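Cell shape determining protein MreC (Streptococcus pneumoniae, PDB 2QF4) helps to form and maintain cell shape, probably within the elongasome that synthesizes peripheral peptidoglycan, this chain being its major periplasmic domain. Local coordinates at residues His79-Ile84 / Ser107-Ala111; Val97-Leu103 / Arg145-Leu151; Asn44-Ile48 / Asp127-Gly131. All coordinates share one frame; numbering follows the deposited sequence. Where two conformers were deposited one is given.

Contact 1 (His79-Ile84 / Ser107-Ala111)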
ATOM      1  N   HIS A  79      -6.476  11.128  12.548  1.00 11.84           N
ATOM      2  CA  HIS A  79      -7.101  12.438  12.651  1.00 12.66           C
ATOM      3  C   HIS A  79      -7.119  12.808  14.127  1.00 14.29           C
ATOM      4  O   HIS A  79      -7.965  12.337  14.890  1.00 14.44           O
ATOM      5  CB  HIS A  79      -8.514  12.411  12.105  1.00 12.70           C
ATOM      6  CG  HIS A  79      -9.174  13.747  12.131  1.00 13.64           C
ATOM      7  ND1 HIS A  79      -8.898  14.709  11.189  1.00 13.96           N
ATOM      8  CD2 HIS A  79     -10.050  14.302  13.004  1.00 14.58           C
ATOM      9  CE1 HIS A  79      -9.613  15.785  11.453  1.00 14.27           C
ATOM     10  NE2 HIS A  79     -10.318  15.564  12.551  1.00 16.07           N
ATOM     11  N   GLY A  80      -6.156  13.638  14.505  1.00 15.89           N
ATOM     12  CA  GLY A  80      -5.901  13.936  15.908  1.00 16.70           C
ATOM     13  C   GLY A  80      -5.695  12.645  16.674  1.00 17.39           C
ATOM     14  O   GLY A  80      -4.802  11.862  16.366  1.00 19.59           O
ATOM     15  N   SER A  81      -6.551  12.428  17.660  1.00 18.58           N
ATOM     16  CA  SER A  81      -6.460  11.238  18.518  1.00 18.96           C
ATOM     17  C   SER A  81      -7.303  10.049  18.020  1.00 19.17           C
ATOM     18  O   SER A  81      -7.345   8.989  18.675  1.00 21.38           O
ATOM     19  CB  SER A  81      -6.836  11.589  19.960  1.00 20.90           C
ATOM     20  OG  SER A  81      -8.195  11.965  20.061  1.00 23.51           O
ATOM     21  N   THR A  82      -7.968  10.176  16.868  1.00 16.77           N
ATOM     22  CA  THR A  82      -8.738   9.040  16.352  1.00 16.29           C
ATOM     23  C   THR A  82      -8.115   8.455  15.104  1.00 14.79           C
ATOM     24  O   THR A  82      -7.431   9.111  14.358  1.00 15.36           O
ATOM     25  CB  THR A  82     -10.178   9.410  15.976  0.50 17.19           C
ATOM     26  OG1 THR A  82     -10.631  10.521  16.757  0.50 16.47           O
ATOM     27  CG2 THR A  82     -11.109   8.155  16.164  0.50 14.69           C
ATOM     28  N   THR A  83      -8.353   7.173  14.924  1.00 13.12           N
ATOM     29  CA  THR A  83      -7.858   6.417  13.773  1.00 12.54           C
ATOM     30  C   THR A  83      -9.026   5.898  12.970  1.00 11.77           C
ATOM     31  O   THR A  83      -9.965   5.335  13.536  1.00 13.46           O
ATOM     32  CB  THR A  83      -7.004   5.249  14.267  1.00 13.28           C
ATOM     33  OG1 THR A  83      -6.040   5.741  15.218  1.00 15.88           O
ATOM     34  CG2 THR A  83      -6.278   4.586  13.136  1.00 14.23           C
ATOM     35  N   ILE A  84      -8.956   6.071  11.657  1.00  9.92           N
ATOM     36  CA  ILE A  84      -9.952   5.577  10.709  1.00  9.61           C
ATOM     37  C   ILE A  84      -9.296   4.554   9.810  1.00  8.92           C
ATOM     38  O   ILE A  84      -8.272   4.845   9.201  1.00  9.66           O
ATOM     39  CB  ILE A  84     -10.528   6.734   9.842  1.00  9.92           C
ATOM     40  CG1 ILE A  84     -11.091   7.915  10.692  1.00 11.61           C
ATOM     41  CG2 ILE A  84     -11.595   6.171   8.883  1.00 10.75           C
ATOM     42  CD1 ILE A  84     -10.150   9.045  10.925  1.00 12.27           C
ATOM     43  N   SER A 107     -15.703   9.919  11.438  1.00 13.01           N
ATOM     44  CA  SER A 107     -14.833  11.006  11.898  1.00 14.05           C
ATOM     45  C   SER A 107     -14.530  11.989  10.800  1.00 13.20           C
ATOM     46  O   SER A 107     -14.324  11.602   9.640  1.00 12.89           O
ATOM     47  CB  SER A 107     -13.460  10.483  12.388  1.00 14.11           C
ATOM     48  OG  SER A 107     -12.597  11.593  12.727  1.00 15.78           O
ATOM     49  N   ASP A 108     -14.389  13.255  11.164  1.00 13.88           N
ATOM     50  CA  ASP A 108     -13.810  14.216  10.256  1.00 14.12           C
ATOM     51  C   ASP A 108     -12.440  13.715   9.786  1.00 13.40           C
ATOM     52  O   ASP A 108     -11.696  13.082  10.526  1.00 12.61           O
ATOM     53  CB  ASP A 108     -13.632  15.580  10.925  1.00 15.87           C
ATOM     54  CG  ASP A 108     -14.934  16.287  11.230  1.00 19.55           C
ATOM     55  OD1 ASP A 108     -16.027  15.853  10.804  1.00 21.68           O
ATOM     56  OD2 ASP A 108     -14.834  17.323  11.928  1.00 25.90           O
ATOM     57  N   ILE A 109     -12.130  14.020   8.532  1.00 12.21           N
ATOM     58  CA  ILE A 109     -10.848  13.707   7.927  1.00 12.53           C
ATOM     59  C   ILE A 109     -10.417  14.963   7.204  1.00 12.79           C
ATOM     60  O   ILE A 109     -11.226  15.563   6.493  1.00 14.61           O
ATOM     61  CB  ILE A 109     -10.963  12.503   6.971  1.00 12.31           C
ATOM     62  CG1 ILE A 109     -11.250  11.205   7.737  1.00 12.51           C
ATOM     63  CG2 ILE A 109      -9.673  12.326   6.126  1.00 14.88           C
ATOM     64  CD1 ILE A 109     -11.599  10.035   6.835  1.00 13.38           C
ATOM     65  N   SER A 110      -9.190  15.407   7.438  1.00 12.88           N
ATOM     66  CA  SER A 110      -8.713  16.704   6.949  1.00 13.08           C
ATOM     67  C   SER A 110      -7.489  16.543   6.085  1.00 11.06           C
ATOM     68  O   SER A 110      -6.648  15.668   6.311  1.00 10.21           O
ATOM     69  CB  SER A 110      -8.311  17.557   8.150  1.00 13.71           C
ATOM     70  OG  SER A 110      -9.383  17.790   9.037  1.00 18.55           O
ATOM     71  N   ALA A 111      -7.312  17.486   5.185  1.00 11.21           N
ATOM     72  CA  ALA A 111      -6.095  17.570   4.408  1.00 10.95           C
ATOM     73  C   ALA A 111      -4.881  17.558   5.345  1.00 10.60           C
ATOM     74  O   ALA A 111      -4.865  18.265   6.372  1.00 12.18           O
ATOM     75  CB  ALA A 111      -6.136  18.843   3.560  1.00 11.97           C
TER
HETATM   76  O   HOH W   1     -12.176  17.387  13.806  1.00 29.31           O
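The imidazole of His79 lies against the backbone of Asp108 and Ile109. Over one face stands Asp108 O, 3.0 Å above the centre of the ring, with Ile109 N higher and offset toward the rim; approaching across the face, Asp108 O makes no hydrogen bond to either ring nitrogen. At the edge lie Ser110, its OG 3.1 Å from His79 CE1 and its CB in the ring plane, and a water. That water lies 2.9 Å from His79 NE2 and also donates a longer bond to Asp108 OD2, so it bridges the two segments, while His79 ND1 is hydrogen-bonded to Asp113 OD2, which should hold the ring's rotation. Histidine suits this place because its two nitrogens leave the ring edge in different directions, while its flat face can lie against a carbonyl. With CG anti to the backbone N (chi1 -177°), the ring is carried across to the loop. Ser107 OG donates to Asp108 O at 2.8 Å, so this oxygen accepts a hydroxyl bond while it also faces the ring. Deeper in, Ile84 CD1 meets Ile109 CG1 at 4.0 Å and Ser107 CB at 3.9 Å. The type II' turn His79-Thr82, with Gly80 at positive phi, joins strands 74-79 and 82-92, and loop 107-111 lies against this hairpin end at the barrel surface.

Contact 2 (Val97-Leu103 / Arg145-Leu151); sequences VLKISQL and REVTVKL
Ile100 CD1 presses on Val149 CG2 at 3.5 Å, tighter than usual carbon contact, and this pair lies at the centre of an apolar face that also carries Leu98 and Val147. Ile100 holds CG1 anti to the carbonyl carbon (chi1 -68°) with chi2 extended, which sends CD1 obliquely across to the valine. At one end Leu98 CD2 meets Leu151 CD2 at 3.9 Å, the two side chains crossing at about a right angle; at the other, Leu103 CD1 reaches Val147 CG2 at 3.7 Å. Beta-branched residues suit extended strands, and the leucines extend the apolar face beyond the Ile100-Val149 centre.

Between the faces the backbones pair antiparallel. Leu98 with Val149 and Ile100 with Val147 are hydrogen-bonded pairs, each joined by two N-H...O bonds, and Lys99 with Thr148 is the non-hydrogen-bonded pair between them. The short strand axes run at 145° to each other, a marked twist.

The face of Lys99 and Thr148 is more polar. The aliphatic Lys99 CE lies 3.4 Å from Glu146 OE2, whereas Lys99 NZ stays 4.3 Å from that oxygen, so the charges probably attract only loosely, beyond salt-bridge distance. Beside them Val97 CG2 packs on the Thr148 methyl. At the far edge Leu103 CD1 lies obliquely by the Arg145 guanidinium, whose NH2 is hydrogen-bonded to Ser105 and Ser107, and a water links Leu103 N to Arg145 O.

Strand 97-101 is flanked on its other edge by strand 82-92, and strand 146-151 by strand 126-137, while Ile100 and Val147 reach across the barrel interior to Val75 and Ile77 of strand 74-79.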
ATOM      1  N   VAL A  97      -3.633  10.930  -7.289  1.00  9.46           N
ATOM      2  CA  VAL A  97      -4.000  10.579  -5.930  1.00  8.34           C
ATOM      3  C   VAL A  97      -4.467   9.137  -5.830  1.00  7.64           C
ATOM      4  O   VAL A  97      -5.160   8.606  -6.693  1.00  8.08           O
ATOM      5  CB  VAL A  97      -5.122  11.517  -5.366  1.00  8.78           C
ATOM      6  CG1 VAL A  97      -4.566  12.909  -5.065  1.00 11.46           C
ATOM      7  CG2 VAL A  97      -6.349  11.571  -6.277  1.00  8.92           C
ATOM      8  N   LEU A  98      -4.082   8.525  -4.711  1.00  7.26           N
ATOM      9  CA  LEU A  98      -4.584   7.221  -4.284  1.00  7.50           C
ATOM     10  C   LEU A  98      -6.000   7.367  -3.734  1.00  6.93           C
ATOM     11  O   LEU A  98      -6.318   8.355  -3.088  1.00  8.47           O
ATOM     12  CB  LEU A  98      -3.642   6.725  -3.190  1.00  7.50           C
ATOM     13  CG  LEU A  98      -3.779   5.286  -2.742  1.00  8.66           C
ATOM     14  CD1 LEU A  98      -3.229   4.359  -3.802  1.00  9.38           C
ATOM     15  CD2 LEU A  98      -3.071   5.139  -1.391  1.00 10.26           C
ATOM     16  N   LYS A  99      -6.824   6.356  -3.976  1.00  7.31           N
ATOM     17  CA  LYS A  99      -8.214   6.318  -3.517  1.00  7.79           C
ATOM     18  C   LYS A  99      -8.407   5.262  -2.450  1.00  7.64           C
ATOM     19  O   LYS A  99      -7.992   4.109  -2.640  1.00  7.57           O
ATOM     20  CB  LYS A  99      -9.141   5.976  -4.699  1.00  8.75           C
ATOM     21  CG  LYS A  99      -9.072   7.062  -5.770  1.00 11.77           C
ATOM     22  CD  LYS A  99      -9.714   6.635  -7.098  1.00 16.46           C
ATOM     23  CE  LYS A  99     -11.202   6.644  -7.014  1.00 21.38           C
ATOM     24  NZ  LYS A  99     -11.816   6.818  -8.385  1.00 23.50           N
ATOM     25  N   ILE A 100      -9.045   5.678  -1.358  1.00  7.78           N
ATOM     26  CA  ILE A 100      -9.320   4.801  -0.211  1.00  8.39           C
ATOM     27  C   ILE A 100     -10.810   4.836   0.086  1.00  7.49           C
ATOM     28  O   ILE A 100     -11.463   5.875   0.013  1.00  8.14           O
ATOM     29  CB  ILE A 100      -8.509   5.289   0.999  1.00  8.83           C
ATOM     30  CG1 ILE A 100      -6.972   5.041   0.717  1.00 12.33           C
ATOM     31  CG2 ILE A 100      -8.952   4.612   2.293  1.00  8.98           C
ATOM     32  CD1 ILE A 100      -6.056   5.809   1.673  1.00 15.09           C
ATOM     33  N   SER A 101     -11.366   3.670   0.401  1.00  7.31           N
ATOM     34  CA  SER A 101     -12.767   3.614   0.797  1.00  9.23           C
ATOM     35  C   SER A 101     -12.969   2.553   1.872  1.00  8.01           C
ATOM     36  O   SER A 101     -12.014   2.137   2.511  1.00  7.52           O
ATOM     37  CB  SER A 101     -13.638   3.430  -0.429  0.50 11.46           C
ATOM     38  OG  SER A 101     -13.490   2.132  -0.907  0.50 15.18           O
ATOM     39  N   GLN A 102     -14.207   2.176   2.094  1.00  7.53           N
ATOM     40  CA  GLN A 102     -14.610   1.228   3.139  1.00  8.73           C
ATOM     41  C   GLN A 102     -14.165   1.720   4.493  1.00  7.78           C
ATOM     42  O   GLN A 102     -13.580   0.992   5.288  1.00  8.44           O
ATOM     43  CB  GLN A 102     -14.112  -0.165   2.853  1.00  9.55           C
ATOM     44  CG  GLN A 102     -14.674  -0.738   1.553  1.00 12.37           C
ATOM     45  CD  GLN A 102     -14.451  -2.242   1.389  1.00 14.30           C
ATOM     46  OE1 GLN A 102     -13.713  -2.855   2.124  1.00 18.09           O
ATOM     47  NE2 GLN A 102     -15.157  -2.815   0.456  1.00 24.52           N
ATOM     48  N   LEU A 103     -14.432   2.995   4.771  1.00  8.48           N
ATOM     49  CA  LEU A 103     -13.976   3.596   6.021  1.00  8.88           C
ATOM     50  C   LEU A 103     -14.789   3.122   7.212  1.00  8.88           C
ATOM     51  O   LEU A 103     -15.997   3.021   7.140  1.00  9.44           O
ATOM     52  CB  LEU A 103     -14.083   5.102   5.920  1.00  9.33           C
ATOM     53  CG  LEU A 103     -13.385   5.763   4.719  1.00 10.04           C
ATOM     54  CD1 LEU A 103     -13.696   7.283   4.725  1.00 11.96           C
ATOM     55  CD2 LEU A 103     -11.885   5.507   4.778  1.00 11.78           C
ATOM     56  N   ARG A 145     -18.286   7.211   1.591  1.00 11.27           N
ATOM     57  CA  ARG A 145     -17.261   8.250   1.632  1.00 10.12           C
ATOM     58  C   ARG A 145     -15.923   7.667   1.173  1.00  9.27           C
ATOM     59  O   ARG A 145     -15.513   6.557   1.576  1.00  9.87           O
ATOM     60  CB  ARG A 145     -17.110   8.861   3.029  1.00  9.67           C
ATOM     61  CG  ARG A 145     -16.082   9.967   3.129  1.00  9.42           C
ATOM     62  CD  ARG A 145     -16.183  10.793   4.397  1.00 10.40           C
ATOM     63  NE  ARG A 145     -15.921  10.008   5.596  1.00 10.57           N
ATOM     64  CZ  ARG A 145     -15.347  10.476   6.700  1.00 10.47           C
ATOM     65  NH1 ARG A 145     -14.903  11.721   6.799  1.00 11.75           N
ATOM     66  NH2 ARG A 145     -15.189   9.662   7.729  1.00 10.98           N
ATOM     67  N   GLU A 146     -15.197   8.464   0.399  1.00  8.86           N
ATOM     68  CA  GLU A 146     -13.905   8.084  -0.159  1.00  9.22           C
ATOM     69  C   GLU A 146     -12.885   9.149   0.224  1.00  8.15           C
ATOM     70  O   GLU A 146     -13.229  10.302   0.405  1.00 10.48           O
ATOM     71  CB  GLU A 146     -14.024   8.042  -1.689  1.00 10.64           C
ATOM     72  CG  GLU A 146     -12.796   7.729  -2.519  1.00 13.86           C
ATOM     73  CD  GLU A 146     -13.034   8.097  -3.984  1.00 16.14           C
ATOM     74  OE1 GLU A 146     -14.139   7.771  -4.495  1.00 21.54           O
ATOM     75  OE2 GLU A 146     -12.179   8.803  -4.603  1.00 21.12           O
ATOM     76  N   VAL A 147     -11.649   8.738   0.352  1.00  8.50           N
ATOM     77  CA  VAL A 147     -10.548   9.625   0.659  1.00  8.22           C
ATOM     78  C   VAL A 147      -9.557   9.583  -0.471  1.00  8.20           C
ATOM     79  O   VAL A 147      -9.211   8.496  -0.961  1.00  8.68           O
ATOM     80  CB  VAL A 147      -9.836   9.244   1.978  1.00  8.67           C
ATOM     81  CG1 VAL A 147      -8.832  10.309   2.399  1.00 11.15           C
ATOM     82  CG2 VAL A 147     -10.840   9.012   3.085  1.00 11.74           C
ATOM     83  N   THR A 148      -9.039  10.737  -0.881  1.00  7.69           N
ATOM     84  CA  THR A 148      -7.919  10.825  -1.806  1.00  7.62           C
ATOM     85  C   THR A 148      -6.656  11.211  -1.059  1.00  7.20           C
ATOM     86  O   THR A 148      -6.700  12.032  -0.126  1.00  7.88           O
ATOM     87  CB  THR A 148      -8.204  11.743  -3.008  1.00  8.45           C
ATOM     88  OG1 THR A 148      -8.548  13.060  -2.571  1.00  9.02           O
ATOM     89  CG2 THR A 148      -9.335  11.169  -3.893  1.00  9.67           C
ATOM     90  N   VAL A 149      -5.549  10.582  -1.450  1.00  7.47           N
ATOM     91  CA  VAL A 149      -4.298  10.652  -0.744  1.00  8.12           C
ATOM     92  C   VAL A 149      -3.135  10.921  -1.707  1.00  7.88           C
ATOM     93  O   VAL A 149      -3.027  10.306  -2.771  1.00  8.81           O
ATOM     94  CB  VAL A 149      -4.065   9.333   0.017  1.00  8.06           C
ATOM     95  CG1 VAL A 149      -2.660   9.203   0.636  1.00 10.30           C
ATOM     96  CG2 VAL A 149      -5.132   9.132   1.100  1.00  9.94           C
ATOM     97  N   LYS A 150      -2.260  11.820  -1.292  1.00  8.24           N
ATOM     98  CA  LYS A 150      -1.023  12.085  -2.028  1.00  9.41           C
ATOM     99  C   LYS A 150       0.048  11.138  -1.502  1.00  8.33           C
ATOM    100  O   LYS A 150       0.406  11.189  -0.336  1.00  8.79           O
ATOM    101  CB  LYS A 150      -0.588  13.535  -1.835  1.00 10.31           C
ATOM    102  CG  LYS A 150       0.680  13.870  -2.578  1.00 13.31           C
ATOM    103  CD  LYS A 150       1.137  15.284  -2.381  1.00 15.99           C
ATOM    104  CE  LYS A 150       2.167  15.696  -3.439  1.00 19.54           C
ATOM    105  NZ  LYS A 150       2.454  17.137  -3.390  1.00 23.90           N
ATOM    106  N   LEU A 151       0.564  10.299  -2.383  1.00  8.81           N
ATOM    107  CA  LEU A 151       1.594   9.320  -2.013  1.00  9.26           C
ATOM    108  C   LEU A 151       2.876   9.984  -1.612  1.00  9.91           C
ATOM    109  O   LEU A 151       3.312  10.936  -2.249  1.00 11.53           O
ATOM    110  CB  LEU A 151       1.837   8.367  -3.190  1.00  9.92           C
ATOM    111  CG  LEU A 151       0.674   7.432  -3.558  1.00 10.56           C
ATOM    112  CD1 LEU A 151       0.916   6.707  -4.858  1.00 12.82           C
ATOM    113  CD2 LEU A 151       0.442   6.442  -2.426  1.00 14.02           C
TER
HETATM  114  O   HOH W   2     -16.441   4.523   3.121  1.00 12.12           O

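Contact 3 (Asn44-Ile48 / Asp127-Gly131); sequences NGGLI and DIPVG. With EDO (1,2-ethanediol), chain E.
Leu47 leans on Ile128 and Val130 through successive atoms of its side chain. Its CB lies 3.6 Å from Pro129 O and 4.0 Å from Ile128 CG2. A chi1 of -170° sets Leu47 CG beside the carbonyl carbon, from where the chain runs alongside Val130, pointing the same way, until CD2 meets Val130 CG2 at 3.9 Å. Leu40, Leu64 and Thr117 also touch this leucine, whose branched tip suits a buried place between two barrels.

The backbones meet once: Leu47 N donates to Pro129 O at 2.8 Å, an almost straight bond (167° at the hydrogen) arriving nearly along the C=O axis. A water then donates to both Leu47 O and Val130 O, bridging the two backbones where they diverge, for the strand axes stand 70° apart. Gly46 brings its CA within 3.4 Å of Pro129 O; a side chain here would point close to that oxygen, so the lack of one suits the approach. Pro129, at the exposed side, sets its ring CD 3.4 Å from Gly45 O, a place its fixed phi and lack of an N-H probably suit. An ethanediol, probably from the crystallisation liquor, donates a hydrogen bond through O1 to Asp127 O.

The junction of strand 46-54 with strand 126-137 of the other barrel thus rests on backbone hydrogen bonding and aliphatic contact, with no charged side chain taking part across it.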
ATOM      1  N   ASN A  44      12.208   4.216  -0.625  1.00 16.22           N
ATOM      2  CA  ASN A  44      12.308   5.594  -0.159  1.00 20.23           C
ATOM      3  C   ASN A  44      11.481   5.804   1.137  1.00 19.45           C
ATOM      4  O   ASN A  44      10.918   6.890   1.333  1.00 23.30           O
ATOM      5  CB  ASN A  44      11.831   6.549  -1.294  1.00 21.23           C
ATOM      6  CG  ASN A  44      12.732   6.523  -2.565  1.00 24.63           C
ATOM      7  OD1 ASN A  44      13.945   6.370  -2.477  1.00 29.35           O
ATOM      8  ND2 ASN A  44      12.119   6.726  -3.743  1.00 24.09           N
ATOM      9  N   GLY A  45      11.432   4.802   2.011  1.00 19.17           N
ATOM     10  CA  GLY A  45      10.703   4.911   3.284  1.00 18.50           C
ATOM     11  C   GLY A  45       9.193   4.718   3.258  1.00 17.11           C
ATOM     12  O   GLY A  45       8.549   4.689   4.330  1.00 19.45           O
ATOM     13  N   GLY A  46       8.609   4.560   2.074  1.00 13.66           N
ATOM     14  CA  GLY A  46       7.173   4.509   1.981  1.00 12.16           C
ATOM     15  C   GLY A  46       6.649   3.364   1.143  1.00 10.12           C
ATOM     16  O   GLY A  46       7.369   2.707   0.366  1.00  9.69           O
ATOM     17  N   LEU A  47       5.346   3.135   1.272  1.00  9.05           N
ATOM     18  CA  LEU A  47       4.693   2.059   0.518  1.00  8.67           C
ATOM     19  C   LEU A  47       4.651   2.369  -0.969  1.00  7.73           C
ATOM     20  O   LEU A  47       4.228   3.435  -1.383  1.00  8.62           O
ATOM     21  CB  LEU A  47       3.258   1.895   1.007  1.00  7.95           C
ATOM     22  CG  LEU A  47       2.534   0.643   0.481  1.00  8.08           C
ATOM     23  CD1 LEU A  47       3.211  -0.646   1.002  1.00  9.47           C
ATOM     24  CD2 LEU A  47       1.049   0.698   0.835  1.00  9.14           C
ATOM     25  N   ILE A  48       5.089   1.396  -1.769  1.00  7.78           N
ATOM     26  CA  ILE A  48       5.007   1.529  -3.236  1.00  8.15           C
ATOM     27  C   ILE A  48       4.199   0.446  -3.916  1.00  7.98           C
ATOM     28  O   ILE A  48       3.860   0.605  -5.067  1.00  8.02           O
ATOM     29  CB  ILE A  48       6.401   1.726  -3.880  1.00  8.69           C
ATOM     30  CG1 ILE A  48       7.341   0.532  -3.674  1.00  9.56           C
ATOM     31  CG2 ILE A  48       7.040   3.024  -3.352  1.00 10.82           C
ATOM     32  CD1 ILE A  48       7.079  -0.628  -4.614  1.00 10.31           C
ATOM     33  N   ASP A 127       1.659   0.422   9.850  1.00  9.62           N
ATOM     34  CA  ASP A 127       2.498   1.570  10.178  1.00  9.99           C
ATOM     35  C   ASP A 127       3.508   1.968   9.112  1.00 10.47           C
ATOM     36  O   ASP A 127       4.298   2.870   9.324  1.00 12.10           O
ATOM     37  CB  ASP A 127       3.180   1.396  11.563  1.00 11.34           C
ATOM     38  CG  ASP A 127       2.179   1.160  12.671  1.00 13.98           C
ATOM     39  OD1 ASP A 127       1.113   1.761  12.696  1.00 15.78           O
ATOM     40  OD2 ASP A 127       2.462   0.323  13.560  1.00 21.11           O
ATOM     41  N   ILE A 128       3.452   1.373   7.940  1.00  9.31           N
ATOM     42  CA  ILE A 128       4.299   1.799   6.848  1.00  9.46           C
ATOM     43  C   ILE A 128       3.708   3.104   6.286  1.00  8.67           C
ATOM     44  O   ILE A 128       2.510   3.161   6.004  1.00  8.62           O
ATOM     45  CB  ILE A 128       4.334   0.759   5.725  1.00  8.88           C
ATOM     46  CG1 ILE A 128       4.906  -0.566   6.224  1.00 10.08           C
ATOM     47  CG2 ILE A 128       5.132   1.286   4.527  1.00 10.04           C
ATOM     48  CD1 ILE A 128       4.691  -1.733   5.245  1.00 11.86           C
ATOM     49  N   PRO A 129       4.524   4.165   6.123  1.00  8.76           N
ATOM     50  CA  PRO A 129       3.992   5.412   5.548  1.00  8.96           C
ATOM     51  C   PRO A 129       3.399   5.180   4.165  1.00  8.47           C
ATOM     52  O   PRO A 129       4.029   4.546   3.323  1.00  9.11           O
ATOM     53  CB  PRO A 129       5.220   6.338   5.497  1.00 10.02           C
ATOM     54  CG  PRO A 129       6.102   5.797   6.575  1.00 10.80           C
ATOM     55  CD  PRO A 129       5.933   4.322   6.508  1.00 10.26           C
ATOM     56  N   VAL A 130       2.240   5.786   3.927  1.00  8.09           N
ATOM     57  CA  VAL A 130       1.565   5.776   2.614  1.00  8.88           C
ATOM     58  C   VAL A 130       1.516   7.168   1.999  1.00  8.66           C
ATOM     59  O   VAL A 130       1.920   7.351   0.845  1.00  8.74           O
ATOM     60  CB  VAL A 130       0.156   5.177   2.734  1.00  8.32           C
ATOM     61  CG1 VAL A 130      -0.580   5.205   1.386  1.00  9.44           C
ATOM     62  CG2 VAL A 130       0.258   3.744   3.211  1.00  9.87           C
ATOM     63  N   GLY A 131       1.054   8.146   2.764  1.00  8.85           N
ATOM     64  CA  GLY A 131       0.945   9.507   2.260  1.00  9.04           C
ATOM     65  C   GLY A 131       0.139  10.365   3.181  1.00  8.86           C
ATOM     66  O   GLY A 131       0.018  10.064   4.365  1.00  9.85           O
TER
HETATM   67  C1  EDO E 603       7.473   0.540   9.868  1.00 36.66           C
HETATM   68  O1  EDO E 603       7.208   1.630   8.983  1.00 37.87           O
HETATM   69  C2  EDO E 603       6.311  -0.441   9.824  1.00 35.28           C
HETATM   70  O2  EDO E 603       6.818  -1.735   9.486  1.00 36.48           O
HETATM   71  O   HOH W   3       3.903   6.135  -0.616  1.00 13.30           O

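Overall arrangement
The chain folds into two six-stranded antiparallel barrels, consistent with its alpha-lytic protease-like fold. Contacts 1 and 2 belong to the barrel of strands 74-79 to 146-151, their centres 13 Å apart, and they touch: Arg145 of contact 2 reaches Ser107 and Ile109 of contact 1. Contact 3 joins this barrel to the other, its centre 15 Å from that of contact 2 and 19 Å from that of contact 1. Contact 2 meets it through Leu98, Val149 and Leu151, packed on Val130 and Gly131. Along the chain contact 1 is nested within contact 3, while contact 2 alternates with both, so distant segments knit one barrel and couple it to its partner.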